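Local coordinates for protein isomerase/lactonizing enzyme (Agrobacterium tumefaciens, PDB 1RVK) that is of unknown function but belongs to the enolase superfamily, binds a magnesium ion and is probably an isomerase or lactonizing enzyme, at residues F51-P54 against E55-R58; A94-D98 against R99-V103. All blocks are in the same frame, centred on the assembly; numbering follows the deposited sequence.

In the fold
Contact 1 comes first along the chain, where strand 47-52 ends and turns toward helix 59-70; contact 2 follows, at the start of helix 98-116. Both belong to the N-terminal domain of the enolase superfamily fold, a three-stranded antiparallel sheet packed with helices beside the barrel that carries the magnesium site. The centres of contact 1 and contact 2 lie about 9 Å apart, and the two touch. T100 OG1 of contact 2 stands 2.8 Å from I56 O of contact 1, a probable hydrogen bond, while T52 CB packs on V103 CG2 at 3.3 Å. This bond and this packing bring the end of edge strand 47-52 and the start of helix 98-116 together.

Contact 1. Residues F51-P54 against E55-R58; sequences FTAP and EIVR
T52 meets both I56 and V57 with the two branches of its side chain, and this makes the van der Waals part of the contact. CG2 points at the valine in an apolar touch, the two side chains reaching tip to tip with CG2 3.6 Å from V57 CG1. The hydroxyl branch, OG1, lies anti to the backbone N (chi1 -166°) and comes within 3.3 Å of I56 CD1, a polar atom beside a methyl, as the side chains pass at a slant. I56 CD1, at the end of the extended chain, also makes an apolar contact with A53 CB at 3.9 Å.

Backbone hydrogen bonds make the turn itself. I56 N donates to A53 O at 3.0 Å, and V57 N to P54 O at 3.1 Å. Each spans three residues, the 3-10 pattern. P54, with no N-H to give, stands at the start of the turn and rests its ring on E34 and V10 of the sheet.

The polar side chains add a third kind of bond. R58 NH1 holds E55 O at 2.9 Å, with the oxygen almost exactly in the guanidinium plane. R58 NE is also 4.0 Å from E55 OE2, a long salt bridge of charges alone, because the carboxylate oxygen lies well out of that plane.

Chemically, then, the arginine is positioned by a directed bond to a main-chain carbonyl, while the glutamate probably contributes a weaker electrostatic pull at the surface, at R58, the N-cap position just before helix 59-70.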
ATOM      1  N   PHE A  51     -11.971   4.827   2.933  1.00 14.51           N
ATOM      2  CA  PHE A  51     -12.376   4.243   1.657  1.00 14.61           C
ATOM      3  C   PHE A  51     -11.863   2.831   1.406  1.00 16.33           C
ATOM      4  O   PHE A  51     -10.784   2.462   1.866  1.00 16.69           O
ATOM      5  CB  PHE A  51     -11.899   5.149   0.521  1.00 13.56           C
ATOM      6  CG  PHE A  51     -12.495   6.522   0.556  1.00 14.44           C
ATOM      7  CD1 PHE A  51     -13.744   6.764  -0.004  1.00 14.06           C
ATOM      8  CD2 PHE A  51     -11.829   7.569   1.192  1.00 15.25           C
ATOM      9  CE1 PHE A  51     -14.325   8.030   0.067  1.00 14.44           C
ATOM     10  CE2 PHE A  51     -12.402   8.838   1.267  1.00 15.62           C
ATOM     11  CZ  PHE A  51     -13.653   9.067   0.704  1.00 14.43           C
ATOM     12  N   THR A  52     -12.646   2.050   0.665  1.00 15.41           N
ATOM     13  CA  THR A  52     -12.266   0.685   0.310  1.00 16.27           C
ATOM     14  C   THR A  52     -13.204   0.151  -0.766  1.00 15.85           C
ATOM     15  O   THR A  52     -14.149   0.830  -1.166  1.00 17.43           O
ATOM     16  CB  THR A  52     -12.315  -0.266   1.530  1.00 16.50           C
ATOM     17  OG1 THR A  52     -11.638  -1.487   1.207  1.00 16.22           O
ATOM     18  CG2 THR A  52     -13.754  -0.576   1.919  1.00 16.91           C
ATOM     19  N   ALA A  53     -12.933  -1.059  -1.242  1.00 15.83           N
ATOM     20  CA  ALA A  53     -13.765  -1.678  -2.268  1.00 15.80           C
ATOM     21  C   ALA A  53     -15.083  -2.127  -1.644  1.00 15.80           C
ATOM     22  O   ALA A  53     -15.107  -2.626  -0.520  1.00 15.33           O
ATOM     23  CB  ALA A  53     -13.039  -2.871  -2.882  1.00 16.00           C
ATOM     24  N   PRO A  54     -16.194  -1.974  -2.381  1.00 15.10           N
ATOM     25  CA  PRO A  54     -17.540  -2.349  -1.930  1.00 14.39           C
ATOM     26  C   PRO A  54     -17.680  -3.703  -1.231  1.00 14.68           C
ATOM     27  O   PRO A  54     -18.291  -3.790  -0.168  1.00 14.75           O
ATOM     28  CB  PRO A  54     -18.361  -2.278  -3.216  1.00 16.43           C
ATOM     29  CG  PRO A  54     -17.701  -1.155  -3.960  1.00 16.46           C
ATOM     30  CD  PRO A  54     -16.230  -1.468  -3.765  1.00 15.36           C
ATOM     31  N   GLU A  55     -17.119  -4.757  -1.821  1.00 13.32           N
ATOM     32  CA  GLU A  55     -17.228  -6.101  -1.248  1.00 14.02           C
ATOM     33  C   GLU A  55     -16.652  -6.241   0.158  1.00 14.81           C
ATOM     34  O   GLU A  55     -17.100  -7.075   0.943  1.00 14.80           O
ATOM     35  CB  GLU A  55     -16.556  -7.127  -2.170  1.00 14.50           C
ATOM     36  CG  GLU A  55     -17.297  -7.374  -3.477  1.00 17.74           C
ATOM     37  CD  GLU A  55     -18.668  -7.993  -3.265  1.00 19.20           C
ATOM     38  OE1 GLU A  55     -19.636  -7.523  -3.902  1.00 21.35           O
ATOM     39  OE2 GLU A  55     -18.778  -8.953  -2.472  1.00 17.25           O
ATOM     40  N   ILE A  56     -15.661  -5.419   0.472  1.00 14.37           N
ATOM     41  CA  ILE A  56     -15.004  -5.467   1.773  1.00 14.45           C
ATOM     42  C   ILE A  56     -15.877  -4.945   2.914  1.00 15.13           C
ATOM     43  O   ILE A  56     -15.709  -5.346   4.067  1.00 16.66           O
ATOM     44  CB  ILE A  56     -13.668  -4.694   1.699  1.00 13.39           C
ATOM     45  CG1 ILE A  56     -12.728  -5.431   0.741  1.00 13.30           C
ATOM     46  CG2 ILE A  56     -13.038  -4.562   3.081  1.00 15.12           C
ATOM     47  CD1 ILE A  56     -11.526  -4.618   0.286  1.00 13.44           C
ATOM     48  N   VAL A  57     -16.818  -4.065   2.589  1.00 14.73           N
ATOM     49  CA  VAL A  57     -17.722  -3.501   3.587  1.00 15.16           C
ATOM     50  C   VAL A  57     -19.177  -3.713   3.179  1.00 14.94           C
ATOM     51  O   VAL A  57     -20.040  -2.873   3.449  1.00 13.97           O
ATOM     52  CB  VAL A  57     -17.477  -1.988   3.780  1.00 16.96           C
ATOM     53  CG1 VAL A  57     -16.119  -1.757   4.429  1.00 18.04           C
ATOM     54  CG2 VAL A  57     -17.554  -1.275   2.439  1.00 17.36           C
ATOM     55  N   ARG A  58     -19.448  -4.839   2.525  1.00 14.76           N
ATOM     56  CA  ARG A  58     -20.808  -5.145   2.095  1.00 14.39           C
ATOM     57  C   ARG A  58     -21.678  -5.424   3.325  1.00 14.93           C
ATOM     58  O   ARG A  58     -21.167  -5.681   4.417  1.00 14.64           O
ATOM     59  CB  ARG A  58     -20.810  -6.338   1.125  1.00 14.45           C
ATOM     60  CG  ARG A  58     -20.330  -7.669   1.705  1.00 12.99           C
ATOM     61  CD  ARG A  58     -20.295  -8.731   0.610  1.00 15.65           C
ATOM     62  NE  ARG A  58     -20.095 -10.083   1.128  1.00 13.58           N
ATOM     63  CZ  ARG A  58     -18.942 -10.552   1.598  1.00 15.26           C
ATOM     64  NH1 ARG A  58     -17.862  -9.783   1.619  1.00 12.69           N
ATOM     65  NH2 ARG A  58     -18.870 -11.802   2.044  1.00 15.40           N
TER

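Contact 2. Residues A94-D98 against R99-V103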
ATOM      1  N   ALA A  94     -14.325 -17.273   6.713  1.00 14.66           N
ATOM      2  CA  ALA A  94     -13.428 -16.546   5.813  1.00 14.34           C
ATOM      3  C   ALA A  94     -13.961 -15.222   5.272  1.00 15.41           C
ATOM      4  O   ALA A  94     -13.395 -14.669   4.322  1.00 15.06           O
ATOM      5  CB  ALA A  94     -13.015 -17.449   4.650  1.00 16.34           C
ATOM      6  N   GLN A  95     -15.024 -14.693   5.876  1.00 13.49           N
ATOM      7  CA  GLN A  95     -15.594 -13.438   5.399  1.00 13.31           C
ATOM      8  C   GLN A  95     -15.122 -12.170   6.119  1.00 13.48           C
ATOM      9  O   GLN A  95     -15.230 -11.082   5.565  1.00 12.93           O
ATOM     10  CB  GLN A  95     -17.125 -13.521   5.417  1.00 14.18           C
ATOM     11  CG  GLN A  95     -17.669 -14.733   4.668  1.00 15.08           C
ATOM     12  CD  GLN A  95     -17.077 -14.887   3.273  1.00 16.64           C
ATOM     13  OE1 GLN A  95     -16.664 -15.979   2.878  1.00 18.41           O
ATOM     14  NE2 GLN A  95     -17.039 -13.798   2.521  1.00 13.47           N
ATOM     15  N   LEU A  96     -14.617 -12.291   7.345  1.00 12.48           N
ATOM     16  CA  LEU A  96     -14.118 -11.109   8.054  1.00 14.33           C
ATOM     17  C   LEU A  96     -12.614 -11.072   7.793  1.00 15.09           C
ATOM     18  O   LEU A  96     -11.827 -11.681   8.514  1.00 15.86           O
ATOM     19  CB  LEU A  96     -14.401 -11.197   9.559  1.00 13.04           C
ATOM     20  CG  LEU A  96     -13.969  -9.969  10.375  1.00 13.15           C
ATOM     21  CD1 LEU A  96     -14.690  -8.725   9.857  1.00 14.42           C
ATOM     22  CD2 LEU A  96     -14.267 -10.190  11.849  1.00 12.03           C
ATOM     23  N   THR A  97     -12.236 -10.344   6.748  1.00 14.75           N
ATOM     24  CA  THR A  97     -10.847 -10.248   6.306  1.00 13.85           C
ATOM     25  C   THR A  97     -10.012  -9.131   6.914  1.00 13.52           C
ATOM     26  O   THR A  97     -10.542  -8.214   7.546  1.00 12.47           O
ATOM     27  CB  THR A  97     -10.807 -10.073   4.793  1.00 13.87           C
ATOM     28  OG1 THR A  97     -11.348  -8.787   4.457  1.00 13.96           O
ATOM     29  CG2 THR A  97     -11.644 -11.157   4.118  1.00 14.34           C
ATOM     30  N   ASP A  98      -8.696  -9.215   6.717  1.00 11.73           N
ATOM     31  CA  ASP A  98      -7.800  -8.179   7.225  1.00 12.48           C
ATOM     32  C   ASP A  98      -8.169  -6.864   6.549  1.00 12.35           C
ATOM     33  O   ASP A  98      -7.996  -5.789   7.128  1.00 12.31           O
ATOM     34  CB  ASP A  98      -6.330  -8.504   6.921  1.00 14.34           C
ATOM     35  CG  ASP A  98      -5.824  -9.719   7.676  1.00 19.75           C
ATOM     36  OD1 ASP A  98      -6.434 -10.090   8.702  1.00 20.01           O
ATOM     37  OD2 ASP A  98      -4.799 -10.295   7.247  1.00 20.01           O
ATOM     38  N   ARG A  99      -8.671  -6.951   5.321  1.00 13.62           N
ATOM     39  CA  ARG A  99      -9.078  -5.759   4.590  1.00 13.88           C
ATOM     40  C   ARG A  99     -10.228  -5.059   5.312  1.00 13.63           C
ATOM     41  O   ARG A  99     -10.269  -3.832   5.375  1.00 12.28           O
ATOM     42  CB  ARG A  99      -9.497  -6.110   3.156  1.00 15.20           C
ATOM     43  CG  ARG A  99      -8.329  -6.389   2.213  1.00 17.52           C
ATOM     44  CD  ARG A  99      -7.397  -5.185   2.108  1.00 20.70           C
ATOM     45  NE  ARG A  99      -7.992  -4.060   1.389  1.00 24.16           N
ATOM     46  CZ  ARG A  99      -8.123  -3.996   0.067  1.00 27.55           C
ATOM     47  NH1 ARG A  99      -8.680  -2.931  -0.496  1.00 29.22           N
ATOM     48  NH2 ARG A  99      -7.691  -4.991  -0.697  1.00 26.12           N
ATOM     49  N   THR A 100     -11.168  -5.830   5.853  1.00 12.97           N
ATOM     50  CA  THR A 100     -12.286  -5.222   6.578  1.00 13.30           C
ATOM     51  C   THR A 100     -11.761  -4.589   7.870  1.00 13.33           C
ATOM     52  O   THR A 100     -12.171  -3.493   8.250  1.00 13.16           O
ATOM     53  CB  THR A 100     -13.378  -6.261   6.926  1.00 12.98           C
ATOM     54  OG1 THR A 100     -13.961  -6.762   5.718  1.00 12.74           O
ATOM     55  CG2 THR A 100     -14.475  -5.627   7.771  1.00 13.09           C
ATOM     56  N   LEU A 101     -10.851  -5.283   8.546  1.00 12.30           N
ATOM     57  CA  LEU A 101     -10.269  -4.757   9.773  1.00 12.93           C
ATOM     58  C   LEU A 101      -9.559  -3.431   9.501  1.00 12.95           C
ATOM     59  O   LEU A 101      -9.641  -2.495  10.295  1.00 13.90           O
ATOM     60  CB  LEU A 101      -9.258  -5.758  10.349  1.00 14.62           C
ATOM     61  CG  LEU A 101      -9.730  -6.895  11.262  1.00 18.74           C
ATOM     62  CD1 LEU A 101      -9.994  -6.327  12.636  1.00 22.35           C
ATOM     63  CD2 LEU A 101     -10.963  -7.581  10.696  1.00 18.19           C
ATOM     64  N   ALA A 102      -8.860  -3.356   8.372  1.00 10.93           N
ATOM     65  CA  ALA A 102      -8.116  -2.153   8.014  1.00 12.43           C
ATOM     66  C   ALA A 102      -8.988  -0.918   7.829  1.00 12.80           C
ATOM     67  O   ALA A 102      -8.661   0.157   8.335  1.00 14.21           O
ATOM     68  CB  ALA A 102      -7.302  -2.398   6.745  1.00 11.57           C
ATOM     69  N   VAL A 103     -10.095  -1.066   7.107  1.00 12.85           N
ATOM     70  CA  VAL A 103     -10.972   0.073   6.859  1.00 13.31           C
ATOM     71  C   VAL A 103     -11.628   0.563   8.143  1.00 14.29           C
ATOM     72  O   VAL A 103     -11.747   1.767   8.367  1.00 14.03           O
ATOM     73  CB  VAL A 103     -12.070  -0.272   5.833  1.00 15.34           C
ATOM     74  CG1 VAL A 103     -12.761   1.011   5.364  1.00 15.79           C
ATOM     75  CG2 VAL A 103     -11.460  -0.997   4.652  1.00 21.51           C
TER
HETATM   76  O   HOH W   1     -13.757  -8.501   3.294  1.00 17.59           O
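L96 lays its branched end across T100 and L101 at about a right angle to each. Its CG is anti to the backbone N (chi1 -177°), which carries CD1 to within 3.7 Å of T100 CG2 and CG to 3.9 Å from L101 CD2. The threonine presents its two branches to different partners: CG2 is turned toward L96, and OG1 toward I56 O of the turn after strand 47-52, to which it bonds, and toward a water that donates to it.

The same water lies 2.7 Å from T97 OG1, bridging the two hydroxyls. T97 is the N-cap of the helix. Its OG1 stands between the backbone N and the carbonyl carbon (chi1 68°), facing the first turn, where it accepts from T100 N at 3.3 Å. The hydroxyl thus takes up an N-H that has no earlier helical carbonyl to bind, and CB of R99 packs against it too. T97 O is meanwhile gripped by L101 N at 3.1 Å, a nearly straight bond (163°), with a second, weak bond from T100 N. One residue on, A102 N donates to D98 O at 2.9 Å.

In D98 the bond to CB leads away from R99-V103, and the carboxylate finds its partners outside: OD1 receives Q89 NE2 and forms a salt bridge with K263 NZ. This acidic group sits in the first turn of the helix, where the helix dipole would probably favour it.

Around the start of helix 98-116, L96 and L101 pack on helix 78-89 through W88, W82 and L85, and T100 meets V61 and V66 of helix 59-70. R99 lies against T52 and V103 against S50 of strand 47-52, while R99 and A102 touch N284 of the short helix 283-286.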